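Local coordinates for protein catechol 1,2-dioxygenase (Acinetobacter sp., PDB 1DMH) that catalyses the iron(III)-dependent intradiol cleavage of catechol by O2 to cis,cis-muconate, the first step of the catechol branch of the beta-ketoadipate pathway, as a homodimer, at residues 149-154 with 229-234; 83-88 with 101-106; 14-19 with 33-38; 219-224 with 251-256. All coordinates share one frame; numbering follows the deposited sequence.

Contact 1: residues 149-154 with 229-234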
# COMPACT_ATOMS: atom_id res chain seq x y z
N PRO A 149 -17.70 -19.78 34.59
CA PRO A 149 -18.62 -18.63 34.65
C PRO A 149 -17.80 -17.34 34.57
O PRO A 149 -16.61 -17.34 34.85
CB PRO A 149 -19.30 -18.80 36.02
CG PRO A 149 -18.22 -19.43 36.82
CD PRO A 149 -17.73 -20.52 35.86
N ASN A 150 -18.44 -16.26 34.17
CA ASN A 150 -17.77 -14.98 34.08
C ASN A 150 -16.77 -14.78 32.95
O ASN A 150 -16.05 -13.77 32.94
CB ASN A 150 -17.13 -14.65 35.42
CG ASN A 150 -18.17 -14.52 36.53
OD1 ASN A 150 -17.83 -14.54 37.71
ND2 ASN A 150 -19.45 -14.38 36.15
N ALA A 151 -16.71 -15.71 32.01
CA ALA A 151 -15.82 -15.56 30.86
C ALA A 151 -16.54 -14.57 29.94
O ALA A 151 -17.77 -14.51 29.93
CB ALA A 151 -15.64 -16.92 30.15
N LYS A 152 -15.80 -13.77 29.18
CA LYS A 152 -16.47 -12.83 28.28
C LYS A 152 -16.41 -13.36 26.85
O LYS A 152 -15.32 -13.52 26.29
CB LYS A 152 -15.80 -11.47 28.33
CG LYS A 152 -16.43 -10.38 27.47
CD LYS A 152 -15.64 -9.13 27.75
CE LYS A 152 -16.21 -7.89 27.13
NZ LYS A 152 -15.58 -6.68 27.74
N VAL A 153 -17.57 -13.65 26.30
CA VAL A 153 -17.68 -14.19 24.95
C VAL A 153 -18.13 -13.07 24.03
O VAL A 153 -19.22 -12.52 24.21
CB VAL A 153 -18.73 -15.33 24.89
CG1 VAL A 153 -18.79 -15.92 23.48
CG2 VAL A 153 -18.39 -16.43 25.92
N GLU A 154 -17.29 -12.70 23.06
CA GLU A 154 -17.66 -11.67 22.10
C GLU A 154 -17.96 -12.30 20.75
O GLU A 154 -17.13 -13.02 20.21
CB GLU A 154 -16.55 -10.65 21.96
CG GLU A 154 -16.22 -9.99 23.27
CD GLU A 154 -15.16 -8.93 23.12
OE1 GLU A 154 -15.42 -7.92 22.43
OE2 GLU A 154 -14.07 -9.11 23.70
N VAL A 229 -12.97 -14.84 23.18
CA VAL A 229 -13.36 -15.33 24.49
C VAL A 229 -12.18 -14.99 25.40
O VAL A 229 -11.02 -15.33 25.11
CB VAL A 229 -13.60 -16.87 24.53
CG1 VAL A 229 -14.09 -17.29 25.94
CG2 VAL A 229 -14.63 -17.26 23.48
N SER A 230 -12.46 -14.27 26.48
CA SER A 230 -11.41 -13.95 27.45
C SER A 230 -11.90 -14.23 28.88
O SER A 230 -13.11 -14.22 29.16
CB SER A 230 -10.95 -12.49 27.29
OG SER A 230 -12.00 -11.57 27.44
N ALA A 231 -10.96 -14.52 29.77
CA ALA A 231 -11.27 -14.84 31.16
C ALA A 231 -9.98 -14.76 31.97
O ALA A 231 -8.89 -14.99 31.44
CB ALA A 231 -11.84 -16.24 31.25
N ASP A 232 -10.10 -14.45 33.26
CA ASP A 232 -8.91 -14.38 34.09
C ASP A 232 -8.13 -15.69 34.08
O ASP A 232 -8.70 -16.78 33.95
CB ASP A 232 -9.30 -13.99 35.52
CG ASP A 232 -9.86 -12.59 35.59
OD1 ASP A 232 -9.17 -11.66 35.13
OD2 ASP A 232 -10.98 -12.40 36.11
N GLY A 233 -6.81 -15.57 34.17
CA GLY A 233 -5.96 -16.75 34.17
C GLY A 233 -5.79 -17.45 32.83
O GLY A 233 -5.02 -18.41 32.72
N HIS A 234 -6.49 -16.99 31.80
CA HIS A 234 -6.38 -17.65 30.50
C HIS A 234 -6.02 -16.67 29.40
O HIS A 234 -6.21 -15.44 29.55
CB HIS A 234 -7.68 -18.34 30.10
CG HIS A 234 -8.09 -19.44 31.03
ND1 HIS A 234 -8.62 -19.19 32.28
CD2 HIS A 234 -8.03 -20.78 30.89
CE1 HIS A 234 -8.87 -20.35 32.87
NE2 HIS A 234 -8.52 -21.33 32.06
O HOH W 1 -13.48 -11.36 24.95
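Lys152 and Ser230 form an antiparallel hydrogen-bonded pair: Lys152 N donates to Ser230 O at 2.7 Å (168° at the hydrogen), and Ser230 N returns a bond to Lys152 O at 3.0 Å. Next along, Val153 faces Val229 in a non-hydrogen-bonded pair, and Val229 CA sends a CA-H...O contact to Lys152 O at 3.2 Å. On the buried face the two valines meet through Val153 CG1 and Val229 CG2, and Ile140 of strand 133-141 packs on both; beside them Ala151 CB rests against Ala231 CB at 4.0 Å. Strands 152-157 and 220-230 are neighbours here in the mixed sheet of the intradiol dioxygenase domain, and 220-230 runs out into a type II beta turn from Ala231 to His234. The other face, with Lys152 and Ser230, is looser and wetter. The lysine chain, CG anti to its backbone N (chi1 -178°), extends away from strand 220-230, so CB, 3.9 Å away, is its nearest atom to Ser230 OG. A water collects the polar groups: it donates to Glu154 OE2 at 2.6 Å and to Lys152 O, and accepts from Ser230 OG at 2.9 Å. In the turn, His234 ND1 donates to Asp232 O in the plane of its ring.

Contact 2: residues 83-88 with 101-106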
# COMPACT_ATOMS: atom_id res chain seq x y z
N TYR A 83 -1.06 -17.34 7.97
CA TYR A 83 0.36 -17.65 8.19
C TYR A 83 0.78 -17.28 9.62
O TYR A 83 1.50 -18.04 10.27
CB TYR A 83 1.24 -16.87 7.20
CG TYR A 83 2.75 -17.05 7.38
CD1 TYR A 83 3.35 -18.32 7.38
CD2 TYR A 83 3.59 -15.94 7.45
CE1 TYR A 83 4.75 -18.47 7.44
CE2 TYR A 83 4.98 -16.07 7.51
CZ TYR A 83 5.56 -17.32 7.50
OH TYR A 83 6.94 -17.41 7.49
N LEU A 84 0.33 -16.12 10.10
CA LEU A 84 0.63 -15.67 11.46
C LEU A 84 0.03 -16.64 12.47
O LEU A 84 0.63 -16.89 13.51
CB LEU A 84 0.10 -14.24 11.69
CG LEU A 84 0.76 -13.14 10.83
CD1 LEU A 84 0.10 -11.78 11.12
CD2 LEU A 84 2.25 -13.08 11.10
N ASP A 85 -1.15 -17.20 12.17
CA ASP A 85 -1.74 -18.18 13.08
C ASP A 85 -0.91 -19.45 13.04
O ASP A 85 -0.74 -20.12 14.07
CB ASP A 85 -3.17 -18.56 12.69
CG ASP A 85 -4.19 -17.46 12.99
OD1 ASP A 85 -3.91 -16.54 13.79
OD2 ASP A 85 -5.31 -17.55 12.44
N MET A 86 -0.40 -19.82 11.87
CA MET A 86 0.42 -21.03 11.80
C MET A 86 1.64 -20.86 12.70
O MET A 86 2.06 -21.81 13.37
CB MET A 86 0.86 -21.31 10.36
CG MET A 86 -0.28 -21.67 9.43
SD MET A 86 0.27 -21.89 7.72
CE MET A 86 1.16 -23.50 7.87
N ARG A 87 2.20 -19.66 12.72
CA ARG A 87 3.36 -19.41 13.55
C ARG A 87 2.95 -19.54 15.01
O ARG A 87 3.66 -20.18 15.81
CB ARG A 87 3.92 -18.02 13.27
CG ARG A 87 4.50 -17.87 11.88
CD ARG A 87 4.92 -16.43 11.69
NE ARG A 87 6.12 -16.11 12.47
CZ ARG A 87 6.29 -14.98 13.17
NH1 ARG A 87 5.35 -14.03 13.21
NH2 ARG A 87 7.45 -14.79 13.79
N MET A 88 1.80 -18.96 15.37
CA MET A 88 1.32 -19.07 16.75
C MET A 88 1.09 -20.53 17.16
O MET A 88 1.43 -20.92 18.29
CB MET A 88 0.06 -18.25 16.93
CG MET A 88 0.36 -16.79 16.99
SD MET A 88 -1.10 -15.79 17.38
CE MET A 88 -1.75 -15.34 15.77
N THR A 101 -9.56 -25.67 21.58
CA THR A 101 -10.34 -25.01 20.53
C THR A 101 -9.30 -24.28 19.68
O THR A 101 -8.64 -23.38 20.17
CB THR A 101 -11.34 -23.99 21.11
OG1 THR A 101 -12.32 -24.67 21.90
CG2 THR A 101 -12.03 -23.24 19.98
N PRO A 102 -9.18 -24.65 18.39
CA PRO A 102 -8.24 -24.08 17.42
C PRO A 102 -8.44 -22.59 17.21
O PRO A 102 -9.58 -22.14 17.13
CB PRO A 102 -8.59 -24.83 16.13
CG PRO A 102 -9.19 -26.12 16.62
CD PRO A 102 -10.08 -25.60 17.71
N ARG A 103 -7.35 -21.84 17.11
CA ARG A 103 -7.45 -20.41 16.84
C ARG A 103 -7.64 -20.25 15.34
O ARG A 103 -7.34 -21.17 14.57
CB ARG A 103 -6.15 -19.68 17.20
CG ARG A 103 -4.91 -20.23 16.47
CD ARG A 103 -3.76 -19.24 16.51
NE ARG A 103 -3.39 -18.83 17.86
CZ ARG A 103 -2.70 -19.57 18.73
NH1 ARG A 103 -2.27 -20.77 18.38
NH2 ARG A 103 -2.43 -19.09 19.94
N THR A 104 -8.17 -19.12 14.91
CA THR A 104 -8.18 -18.84 13.48
C THR A 104 -8.23 -17.32 13.34
O THR A 104 -8.24 -16.62 14.35
CB THR A 104 -9.27 -19.61 12.64
OG1 THR A 104 -8.88 -19.51 11.26
CG2 THR A 104 -10.67 -19.04 12.78
N ILE A 105 -8.26 -16.80 12.12
CA ILE A 105 -8.14 -15.35 11.98
C ILE A 105 -9.27 -14.48 12.51
O ILE A 105 -10.44 -14.86 12.53
CB ILE A 105 -7.79 -14.92 10.50
CG1 ILE A 105 -9.03 -14.95 9.59
CG2 ILE A 105 -6.68 -15.86 9.96
CD1 ILE A 105 -8.77 -14.37 8.20
N GLU A 106 -8.87 -13.31 12.97
CA GLU A 106 -9.80 -12.34 13.51
C GLU A 106 -10.56 -11.69 12.37
O GLU A 106 -11.76 -11.47 12.48
CB GLU A 106 -9.03 -11.27 14.30
CG GLU A 106 -9.88 -10.14 14.85
CD GLU A 106 -9.05 -9.11 15.61
OE1 GLU A 106 -7.99 -9.47 16.17
OE2 GLU A 106 -9.46 -7.94 15.66
O HOH W 2 -5.95 -19.38 10.57
O HOH W 3 -5.85 -15.69 15.41
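Asp85 on helix 80-94 and Thr104 in the extended, irregular segment 101-106 bring the two backbones to 6.5 Å between their CA atoms, with no direct hydrogen bond across. The Asp85 carboxylate points into the segment, OD2 lying 3.1 Å from Thr104 C and 3.3 Å from Ile105 CG2. Two waters make the polar link: one donates to Asp85 OD2 and to Thr104 OG1, the other to Asp85 OD1 (2.7 Å) and to Thr104 O (2.8 Å), so each carboxylate oxygen reaches this threonine through its own water. This joins the N-terminal helical part, whose helices form the dimer zipper, to the catalytic domain: on the far side of helix 80-94, Tyr83 stacks on Tyr42 of the second subunit, while Thr104 OG1 probably also hydrogen-bonds to Ala256 O. Arg103 runs alongside Asp85, the two side chains pointing opposite ways, with Arg103 CD 3.8 Å from Asp85 OD1 and the guanidinium plane turned 39° from the carboxylate. The arginine chain bends at chi3 (55°), and Met88 CB sits over the centre of one guanidinium face, 3.5 Å from Arg103 CZ. Arg103 NH1 forms salt bridges with Asp89 and Asp92 of the same helix.

Contact 3: residues 14-19 with 33-38. With LIO ([1-pentadecanoyl-2-decanoyl-glycerol-3-yl]phosphonyl choline), chain G.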
# COMPACT_ATOMS: atom_id res chain seq x y z
N PHE A 14 23.82 1.94 -1.69
CA PHE A 14 22.62 2.73 -1.87
C PHE A 14 21.51 2.20 -0.94
O PHE A 14 20.82 2.97 -0.28
CB PHE A 14 22.17 2.65 -3.33
CG PHE A 14 20.96 3.52 -3.64
CD1 PHE A 14 20.97 4.87 -3.31
CD2 PHE A 14 19.84 2.99 -4.28
CE1 PHE A 14 19.88 5.70 -3.61
CE2 PHE A 14 18.73 3.80 -4.59
CZ PHE A 14 18.76 5.17 -4.25
N LEU A 15 21.34 0.88 -0.89
CA LEU A 15 20.32 0.28 -0.03
C LEU A 15 20.54 0.65 1.44
O LEU A 15 19.58 0.81 2.20
CB LEU A 15 20.33 -1.24 -0.20
CG LEU A 15 19.65 -1.80 -1.46
CD1 LEU A 15 20.02 -3.25 -1.70
CD2 LEU A 15 18.13 -1.66 -1.29
N ARG A 16 21.80 0.79 1.85
CA ARG A 16 22.06 1.13 3.24
C ARG A 16 21.71 2.59 3.48
O ARG A 16 21.17 2.94 4.53
CB ARG A 16 23.52 0.85 3.60
CG ARG A 16 23.89 -0.64 3.60
CD ARG A 16 25.33 -0.80 4.06
NE ARG A 16 25.47 -0.37 5.46
CZ ARG A 16 25.08 -1.11 6.49
NH1 ARG A 16 24.56 -2.31 6.27
NH2 ARG A 16 25.17 -0.63 7.73
N VAL A 17 22.01 3.44 2.51
CA VAL A 17 21.68 4.87 2.63
C VAL A 17 20.16 5.10 2.70
O VAL A 17 19.66 5.80 3.58
CB VAL A 17 22.24 5.64 1.43
CG1 VAL A 17 21.76 7.10 1.48
CG2 VAL A 17 23.74 5.54 1.44
N ALA A 18 19.44 4.51 1.76
CA ALA A 18 17.99 4.64 1.69
C ALA A 18 17.30 4.14 2.97
O ALA A 18 16.26 4.68 3.37
CB ALA A 18 17.46 3.88 0.49
N SER A 19 17.87 3.12 3.61
CA SER A 19 17.30 2.57 4.83
C SER A 19 17.70 3.35 6.09
O SER A 19 17.30 3.00 7.20
CB SER A 19 17.72 1.11 4.98
OG SER A 19 17.29 0.37 3.85
N ILE A 33 14.04 -3.62 9.44
CA ILE A 33 12.99 -4.21 8.60
C ILE A 33 13.00 -3.60 7.20
O ILE A 33 12.98 -4.31 6.19
CB ILE A 33 11.59 -4.06 9.29
CG1 ILE A 33 11.59 -4.88 10.60
CG2 ILE A 33 10.43 -4.52 8.33
CD1 ILE A 33 10.39 -4.58 11.49
N ILE A 34 13.06 -2.27 7.12
CA ILE A 34 13.09 -1.58 5.84
C ILE A 34 14.28 -2.02 4.99
O ILE A 34 14.11 -2.30 3.79
CB ILE A 34 13.16 -0.06 6.02
CG1 ILE A 34 11.87 0.44 6.68
CG2 ILE A 34 13.35 0.63 4.67
CD1 ILE A 34 10.64 0.15 5.86
N HIS A 35 15.47 -2.11 5.58
CA HIS A 35 16.62 -2.54 4.81
C HIS A 35 16.38 -3.93 4.19
O HIS A 35 16.67 -4.14 3.02
CB HIS A 35 17.88 -2.56 5.67
CG HIS A 35 19.11 -2.92 4.90
ND1 HIS A 35 19.73 -4.14 5.00
CD2 HIS A 35 19.77 -2.24 3.93
CE1 HIS A 35 20.72 -4.22 4.13
NE2 HIS A 35 20.76 -3.08 3.46
N ARG A 36 15.84 -4.86 4.96
CA ARG A 36 15.58 -6.19 4.43
C ARG A 36 14.52 -6.20 3.34
O ARG A 36 14.70 -6.81 2.29
CB ARG A 36 15.17 -7.13 5.56
CG ARG A 36 14.66 -8.50 5.13
CD ARG A 36 15.66 -9.27 4.32
NE ARG A 36 15.18 -10.63 4.10
CZ ARG A 36 15.33 -11.62 4.98
NH1 ARG A 36 15.98 -11.42 6.13
NH2 ARG A 36 14.78 -12.80 4.74
N VAL A 37 13.39 -5.53 3.58
CA VAL A 37 12.34 -5.50 2.59
C VAL A 37 12.81 -4.83 1.28
O VAL A 37 12.52 -5.33 0.20
CB VAL A 37 11.07 -4.79 3.14
CG1 VAL A 37 10.00 -4.71 2.04
CG2 VAL A 37 10.52 -5.57 4.32
N LEU A 38 13.54 -3.72 1.37
CA LEU A 38 14.03 -3.05 0.15
C LEU A 38 15.02 -3.93 -0.61
O LEU A 38 15.00 -4.01 -1.83
CB LEU A 38 14.75 -1.74 0.45
CG LEU A 38 13.91 -0.59 0.97
CD1 LEU A 38 14.79 0.64 1.12
CD2 LEU A 38 12.80 -0.31 -0.01
C1 LIO G . 5.57 2.65 14.88
C2 LIO G . 6.03 2.46 13.59
C3 LIO G . 6.38 1.13 13.43
C4 LIO G . 4.88 2.49 19.17
C5 LIO G . 4.78 3.48 20.35
C6 LIO G . 3.63 1.85 21.81
C7 LIO G . 4.68 3.79 22.76
C8 LIO G . 6.04 2.03 21.90
C11 LIO G . 6.64 -1.21 14.04
C12 LIO G . 7.08 -1.37 12.56
C13 LIO G . 6.72 -2.77 12.06
C14 LIO G . 7.14 -2.96 10.61
C15 LIO G . 6.03 -3.72 9.90
C16 LIO G . 6.59 -4.65 8.83
C17 LIO G . 5.41 -5.37 8.18
C18 LIO G . 5.85 -6.08 6.91
C19 LIO G . 5.07 -5.50 5.73
C20 LIO G . 4.00 -6.50 5.29
C21 LIO G . 3.04 -5.80 4.33
C22 LIO G . 2.02 -6.82 3.80
C23 LIO G . 0.87 -6.08 3.14
C24 LIO G . -0.14 -7.07 2.61
C25 LIO G . -1.45 -6.34 2.34
C31 LIO G . 5.28 2.97 11.07
C32 LIO G . 6.44 2.28 10.35
C33 LIO G . 5.88 1.05 9.60
C34 LIO G . 6.02 1.24 8.09
C35 LIO G . 6.50 -0.06 7.46
C36 LIO G . 5.89 -0.23 6.08
C37 LIO G . 6.87 -0.99 5.19
C38 LIO G . 6.29 -1.17 3.78
C39 LIO G . 6.75 -0.02 2.87
C40 LIO G . 6.98 -0.55 1.45
N LIO G . 4.78 2.78 21.70
O2 LIO G . 5.11 3.03 12.54
O3 LIO G . 6.27 0.15 14.49
O11 LIO G . 6.60 -2.16 14.83
O31 LIO G . 4.42 3.52 10.38
O1P LIO G . 7.22 2.28 17.22
O2P LIO G . 6.73 4.61 17.86
O3P LIO G . 5.96 3.80 15.67
O4P LIO G . 4.90 2.95 17.78
P LIO G . 6.20 3.40 17.12
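His35 of helix 28-47 reaches across to the end of helix 9-18, where its CA lies 5.2 Å from that of Ser19. Its CB packs on Ser19, 3.5 Å from OG and 3.7 Å from CB. With CG anti to the backbone N (chi1 -176°) the ring swings toward the shorter helix: CG passes 3.9 Å from Ser19 OG, CD2 turns its edge to Leu15 O at 3.5 Å, and NE2 at the tip lies 4.0 Å from Arg16 CG. The axes of the two short helical segments approach to 9.4 Å at 140°, nearer antiparallel than parallel, within the N-terminal helical zipper on the dimer axis. Alongside, Leu15 CD2 fits against Leu38 CB, and Leu38 CD1 approaches Ala18 CB. Phe80 of the second subunit packs on Leu38. At their far ends, Ile33 CD1 and Ile34 CD1 touch acyl carbons of the bound phospholipid. Ser19 OG donates a hydrogen bond to Leu15 O at 2.9 Å, the oxygen that also accepts from Ser19 N. The serine hydroxyl is thereby satisfied within its own helix end, and segments 14-19 and 33-38 meet through apolar packing and the histidine edge, with no hydrogen bond between them.

Contact 4: residues 219-224 with 251-256. With FE (Fe (III) ion), chain C; MCT (4-methylcatechol), chain D.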
# COMPACT_ATOMS: atom_id res chain seq x y z
N GLY A 219 -13.14 -14.30 -4.37
CA GLY A 219 -13.00 -13.56 -3.14
C GLY A 219 -14.10 -13.85 -2.14
O GLY A 219 -14.55 -12.94 -1.46
N ASN A 220 -14.50 -15.11 -2.04
CA ASN A 220 -15.58 -15.51 -1.13
C ASN A 220 -15.21 -16.21 0.16
O ASN A 220 -14.23 -16.95 0.22
CB ASN A 220 -16.54 -16.43 -1.87
CG ASN A 220 -17.08 -15.79 -3.12
OD1 ASN A 220 -17.72 -14.74 -3.07
ND2 ASN A 220 -16.82 -16.42 -4.26
N ARG A 221 -16.03 -15.98 1.18
CA ARG A 221 -15.86 -16.62 2.48
C ARG A 221 -17.16 -17.35 2.79
O ARG A 221 -18.24 -16.88 2.44
CB ARG A 221 -15.63 -15.60 3.62
CG ARG A 221 -14.41 -14.68 3.48
CD ARG A 221 -13.87 -14.36 4.86
NE ARG A 221 -13.45 -15.62 5.47
CZ ARG A 221 -13.21 -15.82 6.76
NH1 ARG A 221 -13.33 -14.82 7.63
NH2 ARG A 221 -12.89 -17.05 7.18
N PRO A 222 -17.07 -18.55 3.38
CA PRO A 222 -18.27 -19.31 3.74
C PRO A 222 -18.98 -18.55 4.90
O PRO A 222 -18.38 -17.68 5.53
CB PRO A 222 -17.69 -20.64 4.20
CG PRO A 222 -16.31 -20.23 4.78
CD PRO A 222 -15.85 -19.34 3.66
N ALA A 223 -20.25 -18.86 5.16
CA ALA A 223 -20.98 -18.22 6.27
C ALA A 223 -20.25 -18.63 7.55
O ALA A 223 -19.98 -19.80 7.77
CB ALA A 223 -22.42 -18.71 6.30
N HIS A 224 -19.96 -17.65 8.41
CA HIS A 224 -19.22 -17.90 9.65
C HIS A 224 -19.59 -16.88 10.74
O HIS A 224 -20.16 -15.82 10.48
CB HIS A 224 -17.72 -17.78 9.39
CG HIS A 224 -17.32 -16.43 8.88
ND1 HIS A 224 -17.55 -16.04 7.58
CD2 HIS A 224 -16.84 -15.35 9.53
CE1 HIS A 224 -17.22 -14.77 7.45
NE2 HIS A 224 -16.79 -14.32 8.61
N ASP A 251 -12.97 -23.76 0.95
CA ASP A 251 -12.41 -23.01 -0.14
C ASP A 251 -12.61 -21.53 0.16
O ASP A 251 -13.09 -20.76 -0.67
CB ASP A 251 -13.09 -23.45 -1.44
CG ASP A 251 -12.50 -22.78 -2.67
OD1 ASP A 251 -11.31 -22.38 -2.64
OD2 ASP A 251 -13.23 -22.69 -3.69
N ASP A 252 -12.23 -21.18 1.37
CA ASP A 252 -12.33 -19.82 1.90
C ASP A 252 -11.19 -18.99 1.28
O ASP A 252 -10.05 -19.45 1.28
CB ASP A 252 -12.20 -19.96 3.42
CG ASP A 252 -12.21 -18.66 4.15
OD1 ASP A 252 -12.56 -17.61 3.58
OD2 ASP A 252 -11.86 -18.72 5.35
N PHE A 253 -11.47 -17.80 0.75
CA PHE A 253 -10.40 -17.01 0.16
C PHE A 253 -9.41 -16.51 1.24
O PHE A 253 -8.28 -16.13 0.93
CB PHE A 253 -10.96 -15.81 -0.65
CG PHE A 253 -11.03 -14.50 0.12
CD1 PHE A 253 -12.11 -14.20 0.95
CD2 PHE A 253 -9.99 -13.56 0.01
CE1 PHE A 253 -12.15 -12.96 1.66
CE2 PHE A 253 -10.03 -12.34 0.71
CZ PHE A 253 -11.11 -12.04 1.53
N ALA A 254 -9.85 -16.52 2.50
CA ALA A 254 -9.01 -16.08 3.61
C ALA A 254 -8.37 -17.25 4.35
O ALA A 254 -7.72 -17.05 5.39
CB ALA A 254 -9.83 -15.23 4.59
N TYR A 255 -8.57 -18.46 3.84
CA TYR A 255 -7.96 -19.67 4.42
C TYR A 255 -8.11 -19.81 5.95
O TYR A 255 -7.19 -20.26 6.64
CB TYR A 255 -6.48 -19.69 4.08
CG TYR A 255 -6.21 -19.47 2.62
CD1 TYR A 255 -6.42 -20.50 1.70
CD2 TYR A 255 -5.75 -18.23 2.14
CE1 TYR A 255 -6.18 -20.31 0.34
CE2 TYR A 255 -5.50 -18.03 0.77
CZ TYR A 255 -5.72 -19.09 -0.12
OH TYR A 255 -5.49 -18.95 -1.46
N ALA A 256 -9.27 -19.47 6.47
CA ALA A 256 -9.46 -19.52 7.91
C ALA A 256 -10.16 -20.75 8.44
O ALA A 256 -10.14 -21.00 9.64
CB ALA A 256 -10.21 -18.28 8.36
FE FE C . -16.22 -12.42 9.08
C1 MCT D . -12.39 -11.25 5.98
C2 MCT D . -12.61 -11.81 7.25
C3 MCT D . -13.93 -11.85 7.73
O3 MCT D . -14.17 -12.40 8.97
C4 MCT D . -15.00 -11.37 7.00
O4 MCT D . -16.27 -11.44 7.52
C5 MCT D . -14.81 -10.82 5.76
C6 MCT D . -13.42 -10.76 5.22
C MCT D . -10.95 -11.19 5.43
O HOH W 4 -14.40 -10.67 8.54
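The Arg221 guanidinium has Ala254 CB over one face, 3.7 Å above the plane toward the rim, with the Asp252 carboxylate and the 4-methylcatechol oxygen O3 at its edges. This is the substrate pocket of the intradiol dioxygenase domain, where strand 220-230 meets the loop before strand 262-268. The Phe253 ring receives Arg221 CG at its edge, 3.4 Å from CE1, the ring plane 75° from the guanidinium, and Phe253 CZ approaches the ligand methyl. The His224 ring carries Arg221 NH1 above one face and ligand O4 at its edge. Arg221 grips Asp252 side-on in a salt bridge, NE to OD1 at 2.9 Å and NH2 to OD2 at 2.7 Å, the two planes only 9° apart. From the face of the carboxylate turned away from the arginine nitrogens, Ala254 N reaches OD1 in an Asx turn and Ala256 N reaches OD2, so four N-H groups fix this buried acid, which is thus well placed to position the arginine. Arg221 NH1 makes a weak hydrogen bond to ligand O3. Phe253 N to Asn220 O ties the backbones. Tyr164 and His226 join His224 on the iron, which 4-methylcatechol chelates through O3 and O4. Pro222 O orients the imidazole, accepting from His224 ND1 at 2.8 Å almost in the ring plane, while His224 NE2 binds the iron at 2.0 Å.

Contacts 2, 3 and 4 are buried, whereas contact 1 is only partly so and keeps a watered face. Contacts 1 and 4 use two parts of strand 220-230, their centres about 27 Å apart: regular antiparallel pairing at one, charged and metal-bound groups around the substrate at the other. Contact 2 touches contact 4 directly: Thr104 OG1 lies 2.5 Å from Ala256 O, a probable hydrogen bond, and Ile105 CD1 packs on Ala254 CB, so the water-linked junction with helix 80-94 backs onto the pocket loop. Contact 3 stands apart in the helical zipper, its centre about 36 Å from that of contact 4, and is mainly apolar; like contact 2 it touches the second subunit.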